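Local coordinates for protein tyrosine aminotransferase (Leishmania infantum, PDB 4IX8) that probably transfers the amino group of tyrosine to 2-oxoglutarate, as an aminotransferase dependent on pyridoxal 5'-phosphate, at residues 46-51 against 158-163; 173-178 against 183-188. All coordinates share one frame; numbering follows the deposited sequence.

Interaction 1: 46-51 against 158-163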
loop_
_atom_site.group_PDB
_atom_site.type_symbol
_atom_site.label_atom_id
_atom_site.label_comp_id
_atom_site.label_asym_id
_atom_site.label_seq_id
_atom_site.Cartn_x
_atom_site.Cartn_y
_atom_site.Cartn_z
ATOM N N ALA A 46 2.387 12.309 -10.298
ATOM C CA ALA A 46 1.521 12.755 -9.224
ATOM C C ALA A 46 0.338 13.556 -9.766
ATOM O O ALA A 46 -0.813 13.279 -9.432
ATOM C CB ALA A 46 2.318 13.587 -8.260
ATOM N N GLN A 47 0.630 14.508 -10.637
ATOM C CA GLN A 47 -0.371 15.418 -11.195
ATOM C C GLN A 47 -1.523 14.710 -11.888
ATOM O O GLN A 47 -2.618 15.233 -11.935
ATOM C CB GLN A 47 0.302 16.372 -12.174
ATOM C CG GLN A 47 0.991 17.549 -11.479
ATOM C CD GLN A 47 1.921 18.330 -12.398
ATOM O OE1 GLN A 47 2.878 18.942 -11.938
ATOM N NE2 GLN A 47 1.660 18.296 -13.692
ATOM N N ARG A 48 -1.281 13.541 -12.456
ATOM C CA ARG A 48 -2.316 12.843 -13.217
ATOM C C ARG A 48 -2.906 11.680 -12.451
ATOM O O ARG A 48 -3.674 10.897 -13.003
ATOM C CB ARG A 48 -1.752 12.340 -14.542
ATOM C CG ARG A 48 -0.814 11.191 -14.413
ATOM C CD ARG A 48 -0.023 11.022 -15.740
ATOM N NE ARG A 48 1.040 10.026 -15.586
ATOM C CZ ARG A 48 1.893 9.686 -16.542
ATOM N NH1 ARG A 48 1.810 10.246 -17.743
ATOM N NH2 ARG A 48 2.818 8.766 -16.285
ATOM N N THR A 49 -2.546 11.564 -11.180
ATOM C CA THR A 49 -3.092 10.506 -10.342
ATOM C C THR A 49 -4.362 10.992 -9.635
ATOM O O THR A 49 -4.241 11.757 -8.696
ATOM C CB THR A 49 -2.086 10.068 -9.294
ATOM O OG1 THR A 49 -0.942 9.493 -9.945
ATOM C CG2 THR A 49 -2.718 9.072 -8.313
ATOM N N LEU A 50 -5.537 10.498 -10.064
ATOM C CA LEU A 50 -6.849 10.985 -9.607
ATOM C C LEU A 50 -7.836 9.855 -9.336
ATOM O O LEU A 50 -7.928 8.885 -10.109
ATOM C CB LEU A 50 -7.471 11.909 -10.633
ATOM C CG LEU A 50 -6.541 13.026 -11.102
ATOM C CD1 LEU A 50 -7.176 13.750 -12.259
ATOM C CD2 LEU A 50 -6.191 14.014 -9.977
ATOM N N GLN A 51 -8.577 9.979 -8.240
ATOM C CA GLN A 51 -9.612 9.015 -7.914
ATOM C C GLN A 51 -10.967 9.739 -7.933
ATOM O O GLN A 51 -11.260 10.522 -7.043
ATOM C CB GLN A 51 -9.330 8.363 -6.548
ATOM C CG GLN A 51 -10.307 7.229 -6.196
ATOM C CD GLN A 51 -10.009 5.955 -6.995
ATOM O OE1 GLN A 51 -10.738 5.623 -7.938
ATOM N NE2 GLN A 51 -8.946 5.227 -6.606
ATOM N N CYS A 158 2.978 -3.340 -18.271
ATOM C CA CYS A 158 2.811 -2.276 -19.260
ATOM C C CYS A 158 3.854 -1.181 -19.090
ATOM O O CYS A 158 4.359 -0.898 -17.996
ATOM C CB CYS A 158 1.432 -1.620 -19.153
ATOM S SG CYS A 158 0.079 -2.774 -19.212
ATOM N N ASN A 159 4.168 -0.587 -20.214
ATOM C CA ASN A 159 4.895 0.655 -20.255
ATOM C C ASN A 159 3.916 1.769 -20.621
ATOM O O ASN A 159 2.844 1.518 -21.194
ATOM C CB ASN A 159 5.999 0.588 -21.307
ATOM C CG ASN A 159 7.046 -0.504 -21.024
ATOM O OD1 ASN A 159 7.632 -0.567 -19.945
ATOM N ND2 ASN A 159 7.330 -1.321 -22.031
ATOM N N GLU A 160 4.330 2.993 -20.379
ATOM C CA GLU A 160 3.570 4.155 -20.758
ATOM C C GLU A 160 3.375 4.119 -22.263
ATOM O O GLU A 160 4.311 3.858 -22.997
ATOM C CB GLU A 160 4.293 5.421 -20.266
ATOM C CG GLU A 160 3.553 6.693 -20.598
ATOM C CD GLU A 160 3.943 7.915 -19.786
ATOM O OE1 GLU A 160 4.675 7.793 -18.778
ATOM O OE2 GLU A 160 3.481 9.021 -20.186
ATOM N N GLY A 161 2.137 4.264 -22.725
ATOM C CA GLY A 161 1.819 4.163 -24.141
ATOM C C GLY A 161 1.112 2.863 -24.508
ATOM O O GLY A 161 0.609 2.674 -25.637
ATOM N N ASP A 162 1.133 1.922 -23.586
ATOM C CA ASP A 162 0.387 0.680 -23.750
ATOM C C ASP A 162 -1.078 0.916 -23.408
ATOM O O ASP A 162 -1.428 1.941 -22.794
ATOM C CB ASP A 162 0.944 -0.404 -22.844
ATOM C CG ASP A 162 2.268 -0.960 -23.355
ATOM O OD1 ASP A 162 2.537 -0.771 -24.554
ATOM O OD2 ASP A 162 3.005 -1.634 -22.583
ATOM N N ASN A 163 -1.919 -0.038 -23.780
ATOM C CA ASN A 163 -3.306 -0.031 -23.331
ATOM C C ASN A 163 -3.763 -1.390 -22.801
ATOM O O ASN A 163 -3.162 -2.395 -23.122
ATOM C CB ASN A 163 -4.200 0.433 -24.471
ATOM C CG ASN A 163 -4.238 -0.559 -25.654
ATOM O OD1 ASN A 163 -5.025 -1.522 -25.653
ATOM N ND2 ASN A 163 -3.456 -0.263 -26.714
#
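Arg-48 NH1 donates to Glu-160 OE2 over 3.2 Å. The second terminal nitrogen, Arg-48 NH2, reaches Glu-160 OE1 at 3.3 Å. This is an end-on, two-nitrogen salt bridge with one nitrogen for each carboxylate oxygen; the N-H of NH2 points almost straight at its acceptor (172°), and that of NH1 is nearly as straight. The two flat groups are nevertheless not coplanar. Both oxygens lie close to the guanidinium plane, at its edge, whereas the carboxylate is turned 65° against that plane and receives both donors from above its own. The pair is thus well aligned from the arginine side and tilted from the glutamate side.

Long side chains make the meeting possible, because the nearest CA atoms, those of Arg-48 and Glu-160, are 12.9 Å apart. The arginine is extended from CG to NE, and Glu-160, with CG anti to its backbone N (chi1 -179°), stretches out to meet it. The guanidinium has a further hold: its NE binds the carbonyl oxygen of Ser-180, so three nitrogens are engaged and its rotation should be restricted. On the other side, Glu-160 is the second residue of a type II beta turn from Asn-159 to Asp-162. Asp-162 N closes the turn on Asn-159 O at 3.0 Å. Asn-159 N is bound in turn by Asp-162 OD2 at 2.8 Å. Asn-159 OD1 also bonds Lys-44 N of the second subunit, which places the turn beside the dimer partner's N-terminal region.

The bridge illustrates how a surface ion pair can span two segments whose residues make no other contact with each other. Arg-48 is where the chain leaves helix 44-47, the turn links helix 145-157 to strand 163-168, and the end of helix 173-181 supplies Ser-180.

Interaction 2: 173-178 against 183-188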
loop_
_atom_site.group_PDB
_atom_site.type_symbol
_atom_site.label_atom_id
_atom_site.label_comp_id
_atom_site.label_asym_id
_atom_site.label_seq_id
_atom_site.Cartn_x
_atom_site.Cartn_y
_atom_site.Cartn_z
ATOM N N HIS A 173 -10.539 1.679 -9.637
ATOM C CA HIS A 173 -9.121 1.626 -9.429
ATOM C C HIS A 173 -8.341 1.251 -10.692
ATOM O O HIS A 173 -7.207 1.732 -10.832
ATOM C CB HIS A 173 -8.758 0.644 -8.315
ATOM C CG HIS A 173 -7.452 0.963 -7.647
ATOM N ND1 HIS A 173 -7.181 2.198 -7.092
ATOM C CD2 HIS A 173 -6.358 0.199 -7.413
ATOM C CE1 HIS A 173 -5.981 2.177 -6.542
ATOM N NE2 HIS A 173 -5.458 0.979 -6.725
ATOM N N TYR A 174 -8.892 0.421 -11.596
ATOM C CA TYR A 174 -8.145 0.063 -12.812
ATOM C C TYR A 174 -7.853 1.305 -13.624
ATOM O O TYR A 174 -6.704 1.556 -14.045
ATOM C CB TYR A 174 -8.895 -0.980 -13.648
ATOM C CG TYR A 174 -8.942 -2.253 -12.863
ATOM C CD1 TYR A 174 -7.892 -3.159 -12.907
ATOM C CD2 TYR A 174 -9.993 -2.507 -11.970
ATOM C CE1 TYR A 174 -7.898 -4.315 -12.106
ATOM C CE2 TYR A 174 -10.006 -3.656 -11.172
ATOM C CZ TYR A 174 -8.965 -4.546 -11.242
ATOM O OH TYR A 174 -8.969 -5.684 -10.463
ATOM N N LYS A 175 -8.863 2.144 -13.748
ATOM C CA LYS A 175 -8.730 3.387 -14.489
ATOM C C LYS A 175 -7.755 4.334 -13.795
ATOM O O LYS A 175 -6.950 5.008 -14.444
ATOM C CB LYS A 175 -10.111 4.023 -14.644
ATOM C CG LYS A 175 -10.149 5.457 -15.057
ATOM C CD LYS A 175 -10.009 5.647 -16.493
ATOM C CE LYS A 175 -10.398 7.067 -16.853
ATOM N NZ LYS A 175 -9.591 7.447 -18.026
ATOM N N SER A 176 -7.839 4.390 -12.473
ATOM C CA SER A 176 -7.016 5.312 -11.719
ATOM C C SER A 176 -5.556 4.974 -11.833
ATOM O O SER A 176 -4.757 5.870 -11.917
ATOM C CB SER A 176 -7.433 5.335 -10.245
ATOM O OG SER A 176 -8.585 6.141 -10.111
ATOM N N VAL A 177 -5.227 3.684 -11.789
ATOM C CA VAL A 177 -3.847 3.213 -11.872
ATOM C C VAL A 177 -3.317 3.396 -13.272
ATOM O O VAL A 177 -2.216 3.892 -13.461
ATOM C CB VAL A 177 -3.754 1.740 -11.464
ATOM C CG1 VAL A 177 -2.400 1.124 -11.780
ATOM C CG2 VAL A 177 -4.070 1.613 -10.011
ATOM N N CYS A 178 -4.124 3.033 -14.268
ATOM C CA CYS A 178 -3.720 3.244 -15.658
ATOM C C CYS A 178 -3.341 4.700 -15.916
ATOM O O CYS A 178 -2.264 4.999 -16.437
ATOM C CB CYS A 178 -4.852 2.884 -16.606
ATOM S SG CYS A 178 -5.034 1.107 -16.850
ATOM N N ILE A 183 -0.734 4.505 -18.729
ATOM C CA ILE A 183 -1.320 3.405 -19.471
ATOM C C ILE A 183 -2.761 3.779 -19.874
ATOM O O ILE A 183 -3.459 4.415 -19.100
ATOM C CB ILE A 183 -1.337 2.152 -18.623
ATOM C CG1 ILE A 183 0.076 1.799 -18.188
ATOM C CG2 ILE A 183 -1.962 0.985 -19.382
ATOM C CD1 ILE A 183 0.101 0.898 -16.924
ATOM N N GLU A 184 -3.206 3.427 -21.080
ATOM C CA GLU A 184 -4.566 3.733 -21.484
ATOM C C GLU A 184 -5.510 2.640 -21.004
ATOM O O GLU A 184 -5.292 1.457 -21.308
ATOM C CB GLU A 184 -4.713 3.860 -22.996
ATOM C CG GLU A 184 -6.141 4.158 -23.431
ATOM C CD GLU A 184 -6.335 4.079 -24.948
ATOM O OE1 GLU A 184 -5.345 4.183 -25.735
ATOM O OE2 GLU A 184 -7.497 3.863 -25.376
ATOM N N CYS A 185 -6.558 3.066 -20.288
ATOM C CA CYS A 185 -7.718 2.233 -19.898
ATOM C C CYS A 185 -8.735 2.276 -21.010
ATOM O O CYS A 185 -9.409 3.274 -21.236
ATOM C CB CYS A 185 -8.332 2.733 -18.599
ATOM S SG CYS A 185 -9.663 1.687 -17.926
ATOM N N ARG A 186 -8.758 1.217 -21.794
ATOM C CA ARG A 186 -9.593 1.163 -22.979
ATOM C C ARG A 186 -10.801 0.312 -22.636
ATOM O O ARG A 186 -10.694 -0.902 -22.428
ATOM C CB ARG A 186 -8.840 0.606 -24.190
ATOM C CG ARG A 186 -9.640 0.663 -25.485
ATOM C CD ARG A 186 -8.734 0.379 -26.713
ATOM N NE ARG A 186 -7.656 1.365 -26.888
ATOM C CZ ARG A 186 -6.694 1.291 -27.817
ATOM N NH1 ARG A 186 -6.620 0.272 -28.655
ATOM N NH2 ARG A 186 -5.770 2.236 -27.879
ATOM N N TYR A 187 -11.929 0.985 -22.513
ATOM C CA TYR A 187 -13.151 0.372 -22.057
ATOM C C TYR A 187 -13.797 -0.485 -23.085
ATOM O O TYR A 187 -13.987 -0.034 -24.224
ATOM C CB TYR A 187 -14.135 1.452 -21.647
ATOM C CG TYR A 187 -13.855 2.088 -20.310
ATOM C CD1 TYR A 187 -13.574 1.324 -19.192
ATOM C CD2 TYR A 187 -13.917 3.451 -20.161
ATOM C CE1 TYR A 187 -13.361 1.932 -17.949
ATOM C CE2 TYR A 187 -13.693 4.053 -18.946
ATOM C CZ TYR A 187 -13.427 3.307 -17.847
ATOM O OH TYR A 187 -13.236 3.967 -16.655
ATOM N N TYR A 188 -14.180 -1.699 -22.697
ATOM C CA TYR A 188 -15.224 -2.432 -23.443
ATOM C C TYR A 188 -16.490 -2.386 -22.545
ATOM O O TYR A 188 -16.367 -2.269 -21.321
ATOM C CB TYR A 188 -14.782 -3.865 -23.789
ATOM C CG TYR A 188 -14.546 -4.686 -22.574
ATOM C CD1 TYR A 188 -15.601 -5.318 -21.940
ATOM C CD2 TYR A 188 -13.291 -4.786 -22.008
ATOM C CE1 TYR A 188 -15.409 -6.049 -20.799
ATOM C CE2 TYR A 188 -13.089 -5.522 -20.854
ATOM C CZ TYR A 188 -14.160 -6.154 -20.269
ATOM O OH TYR A 188 -14.010 -6.889 -19.131
HETATM O O HOH W 1 -10.139 5.632 -19.933
HETATM O O HOH W 2 -7.146 5.748 -19.825
#
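Lys-175 is the first residue of segment 173-178, on helix 173-181, to meet the strand closely. Its CA packs against Cys-185 SG at 3.9 Å, while CD lies 3.6 Å from Tyr-187 OH, the lysine and tyrosine side chains crossing at about a right angle. The bend at chi2 (82°) keeps CD beside the hydroxyl, so that CB, CG and CD all lie alongside Tyr-187 OH, and NZ forms a salt bridge with Asp-179 one turn further along the helix. The same NZ donates to a water at 2.7 Å that in turn donates to Cys-185 O, giving helix and strand a water-mediated link. A second water accepts from Cys-185 N, with a weak bond to the lysine.

Cys-178 makes the inner part of the contact. Its CB rests 4.0 Å from Cys-185 CB, and SG touches Ile-183 CG2, so both atoms pack against the strand and the residue leading into it. Its carbonyl oxygen takes the N-H of Ile-183 at 2.8 Å, in a bent bond (138°) that ties the returning chain to the helix before the strand begins.

The segment axes approach to 7.6 Å and run roughly antiparallel, at 145°. This is the second half of a beta-alpha-beta crossover, strand 163-168 to helix 173-181 to parallel strand 184-191, within the mixed sheet of the large domain typical of fold-type I pyridoxal phosphate enzymes.

In the fold
Interactions 1 and 2 are in series along the chain, their centres about 8 Å apart, and they meet directly, most notably through two probable hydrogen bonds. Leu-50 O lies 2.8 Å from Ser-176 OG, which lays segment 46-51 on helix 173-181. Asp-162 O and Glu-184 N, 2.9 Å apart, pair just ahead of strand 163-168, where it starts to run beside strand 184-191. Both interactions also touch the second subunit. Interaction 2 leads toward the active site: Tyr-174 OH hydrogen-bonds Asp-249 OD2, and Asp-249 probably pairs with the pyridine nitrogen of the cofactor, as in related aminotransferases. Interaction 1 is the peripheral one, and neither includes Lys-282, the predicted cofactor-binding lysine.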